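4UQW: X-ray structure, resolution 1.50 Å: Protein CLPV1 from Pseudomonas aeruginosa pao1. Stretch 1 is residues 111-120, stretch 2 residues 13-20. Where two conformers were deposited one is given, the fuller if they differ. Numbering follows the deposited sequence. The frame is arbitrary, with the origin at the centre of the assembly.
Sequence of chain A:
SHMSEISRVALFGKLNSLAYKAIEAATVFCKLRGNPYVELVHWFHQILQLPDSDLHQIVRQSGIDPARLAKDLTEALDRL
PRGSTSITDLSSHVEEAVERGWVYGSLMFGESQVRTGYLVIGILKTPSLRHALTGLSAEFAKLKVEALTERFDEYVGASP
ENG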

# COMPACT_ATOMS: atom_id res chain seq x y z
N GLU A 111 -2.03 1.38 17.91
CA GLU A 111 -0.63 1.60 17.55
C GLU A 111 -0.40 3.00 17.00
O GLU A 111 -1.29 3.60 16.38
CB GLU A 111 -0.17 0.58 16.51
CG GLU A 111 -0.11 -0.82 17.08
CD GLU A 111 1.10 -1.05 17.98
OE1 GLU A 111 2.04 -0.21 18.00
OE2 GLU A 111 1.11 -2.08 18.70
N SER A 112 0.82 3.51 17.23
CA SER A 112 1.14 4.88 16.85
C SER A 112 1.66 5.02 15.42
O SER A 112 1.68 6.11 14.90
CB SER A 112 2.17 5.43 17.82
OG SER A 112 3.37 4.68 17.71
N GLN A 113 2.08 3.91 14.77
CA GLN A 113 2.61 3.97 13.40
C GLN A 113 1.84 3.05 12.49
O GLN A 113 1.36 1.99 12.90
CB GLN A 113 4.05 3.56 13.34
CG GLN A 113 4.96 4.39 14.24
CD GLN A 113 6.35 3.88 14.07
OE1 GLN A 113 7.00 4.27 13.15
NE2 GLN A 113 6.79 2.95 14.91
N VAL A 114 1.71 3.46 11.24
CA VAL A 114 1.00 2.65 10.25
C VAL A 114 1.99 1.76 9.51
O VAL A 114 2.89 2.24 8.82
CB VAL A 114 0.23 3.57 9.28
CG1 VAL A 114 -0.47 2.79 8.12
CG2 VAL A 114 -0.74 4.49 10.07
N ARG A 115 1.84 0.45 9.70
CA ARG A 115 2.62 -0.55 9.00
C ARG A 115 1.88 -1.00 7.76
O ARG A 115 0.66 -0.77 7.59
CB ARG A 115 2.92 -1.75 9.92
CG ARG A 115 1.67 -2.42 10.55
CD ARG A 115 2.06 -3.35 11.73
NE ARG A 115 2.90 -4.45 11.26
CZ ARG A 115 3.50 -5.27 12.11
NH1 ARG A 115 3.39 -5.06 13.44
NH2 ARG A 115 4.21 -6.28 11.64
N THR A 116 2.57 -1.70 6.88
CA THR A 116 1.89 -2.01 5.61
C THR A 116 0.72 -2.98 5.79
O THR A 116 -0.25 -2.91 5.01
CB THR A 116 2.86 -2.54 4.51
OG1 THR A 116 3.42 -3.79 4.88
CG2 THR A 116 3.97 -1.51 4.26
N GLY A 117 0.69 -3.78 6.86
CA GLY A 117 -0.44 -4.67 7.03
C GLY A 117 -1.67 -3.86 7.42
O GLY A 117 -2.80 -4.27 7.08
N TYR A 118 -1.49 -2.72 8.10
CA TYR A 118 -2.67 -1.88 8.37
C TYR A 118 -3.14 -1.17 7.11
O TYR A 118 -4.34 -0.90 6.97
CB TYR A 118 -2.35 -0.81 9.44
CG TYR A 118 -1.89 -1.36 10.76
CD1 TYR A 118 -2.10 -2.67 11.12
CD2 TYR A 118 -1.21 -0.52 11.64
CE1 TYR A 118 -1.67 -3.16 12.37
CE2 TYR A 118 -0.78 -0.98 12.89
CZ TYR A 118 -0.99 -2.29 13.23
OH TYR A 118 -0.50 -2.79 14.43
N LEU A 119 -2.22 -0.84 6.19
CA LEU A 119 -2.65 -0.32 4.90
C LEU A 119 -3.51 -1.34 4.15
O LEU A 119 -4.54 -0.99 3.59
CB LEU A 119 -1.48 0.04 3.97
CG LEU A 119 -0.51 1.07 4.52
CD1 LEU A 119 0.75 1.10 3.61
CD2 LEU A 119 -1.15 2.48 4.49
N VAL A 120 -3.12 -2.61 4.20
CA VAL A 120 -3.93 -3.63 3.54
C VAL A 120 -5.32 -3.71 4.17
O VAL A 120 -6.32 -3.75 3.44
CB VAL A 120 -3.21 -4.99 3.62
CG1 VAL A 120 -4.09 -6.12 3.06
CG2 VAL A 120 -1.93 -4.93 2.78
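Stretch 2 (13-20) GKLNSLAY

How do the two backbones meet? Gln-113 to Arg-115 in stretch 1 and Leu-15 and Asn-16 in stretch 2 are extended, and each run leads into a helix, from Thr-116 and from Ser-17. They run side by side in the same direction, Gln-113 near Lys-14, Val-114 near Leu-15 and Thr-116 near Ala-19, with the CA atoms of Val-114 and Leu-15 4.6 Å apart.

What fixes this register? A single beta bridge does: Val-114 N donates to Lys-14 O at 2.7 Å, and Asn-16 N donates to Val-114 O at 2.9 Å, both nearly straight. Val-114 thus spends both its backbone polar groups on stretch 2.

How does the second helix begin beside this bridge? Asn-16, at the N-cap, accepts from Ala-19 N through OD1 at 2.8 Å, while its ND2 lies 3.4 Å from Arg-115 CB.

Where do the side chains pack? Val-114 CG1 sits 4.0 Å from Leu-15 CD2, and Leu-119 CD2 approaches that same CD2 at 4.2 Å. Leu-15 points away at CB, yet its end returns to the contact. Thr-116 CG2 rests against Leu-18 CD2 at 3.8 Å and Ala-19 CB at 4.0 Å.

What happens at the exposed margin? Waters bridge the stretches as well: water 1 O accepts from Lys-14 NZ at 2.9 Å and donates to Ser-112 O at 2.8 Å, and water 3 O accepts from Ser-17 N at 2.9 Å and donates to Gln-113 OE1 at 2.8 Å.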

# COMPACT_ATOMS: atom_id res chain seq x y z
N GLY A 13 3.15 11.29 7.87
CA GLY A 13 3.98 11.23 9.06
C GLY A 13 3.58 10.06 9.97
O GLY A 13 4.42 9.63 10.79
N LYS A 14 2.36 9.51 9.81
CA LYS A 14 2.01 8.36 10.62
C LYS A 14 2.61 7.03 10.11
O LYS A 14 2.59 6.03 10.82
CB LYS A 14 0.49 8.18 10.67
CG LYS A 14 -0.22 9.35 11.36
CD LYS A 14 0.30 9.50 12.81
CE LYS A 14 -0.63 10.51 13.55
NZ LYS A 14 -0.17 10.80 14.98
N LEU A 15 3.14 7.02 8.88
CA LEU A 15 3.72 5.80 8.32
C LEU A 15 4.96 5.36 9.09
O LEU A 15 5.75 6.22 9.55
CB LEU A 15 4.10 6.00 6.86
CG LEU A 15 2.91 6.23 5.91
CD1 LEU A 15 3.43 6.53 4.55
CD2 LEU A 15 1.98 5.01 5.79
N ASN A 16 5.15 4.06 9.24
CA ASN A 16 6.45 3.57 9.75
C ASN A 16 7.55 3.74 8.72
O ASN A 16 7.29 4.25 7.59
CB ASN A 16 6.34 2.11 10.25
CG ASN A 16 6.20 1.09 9.13
OD1 ASN A 16 6.29 1.39 7.93
ND2 ASN A 16 5.94 -0.17 9.52
N SER A 17 8.79 3.39 9.08
CA SER A 17 9.89 3.74 8.21
C SER A 17 9.86 2.90 6.93
O SER A 17 10.15 3.43 5.86
CB SER A 17 11.21 3.57 8.95
OG SER A 17 11.43 2.22 9.25
N LEU A 18 9.47 1.65 7.04
CA LEU A 18 9.45 0.81 5.83
C LEU A 18 8.43 1.39 4.82
O LEU A 18 8.70 1.56 3.59
CB LEU A 18 9.14 -0.66 6.23
CG LEU A 18 9.14 -1.65 5.04
CD1 LEU A 18 9.51 -3.07 5.51
CD2 LEU A 18 7.79 -1.70 4.32
N ALA A 19 7.21 1.69 5.28
CA ALA A 19 6.15 2.19 4.40
C ALA A 19 6.52 3.54 3.84
O ALA A 19 6.27 3.80 2.65
CB ALA A 19 4.79 2.28 5.12
N TYR A 20 7.09 4.46 4.64
CA TYR A 20 7.38 5.80 4.16
C TYR A 20 8.56 5.75 3.19
O TYR A 20 8.55 6.41 2.13
CB TYR A 20 7.74 6.76 5.30
CG TYR A 20 7.35 8.23 5.13
CD1 TYR A 20 7.17 8.82 3.88
CD2 TYR A 20 7.04 9.00 6.24
CE1 TYR A 20 6.80 10.16 3.74
CE2 TYR A 20 6.70 10.34 6.13
CZ TYR A 20 6.56 10.92 4.89
OH TYR A 20 6.17 12.23 4.71
O HOH W 1 0.99 8.47 16.24
O HOH W 2 5.65 6.98 12.26
O HOH W 3 9.28 3.20 11.91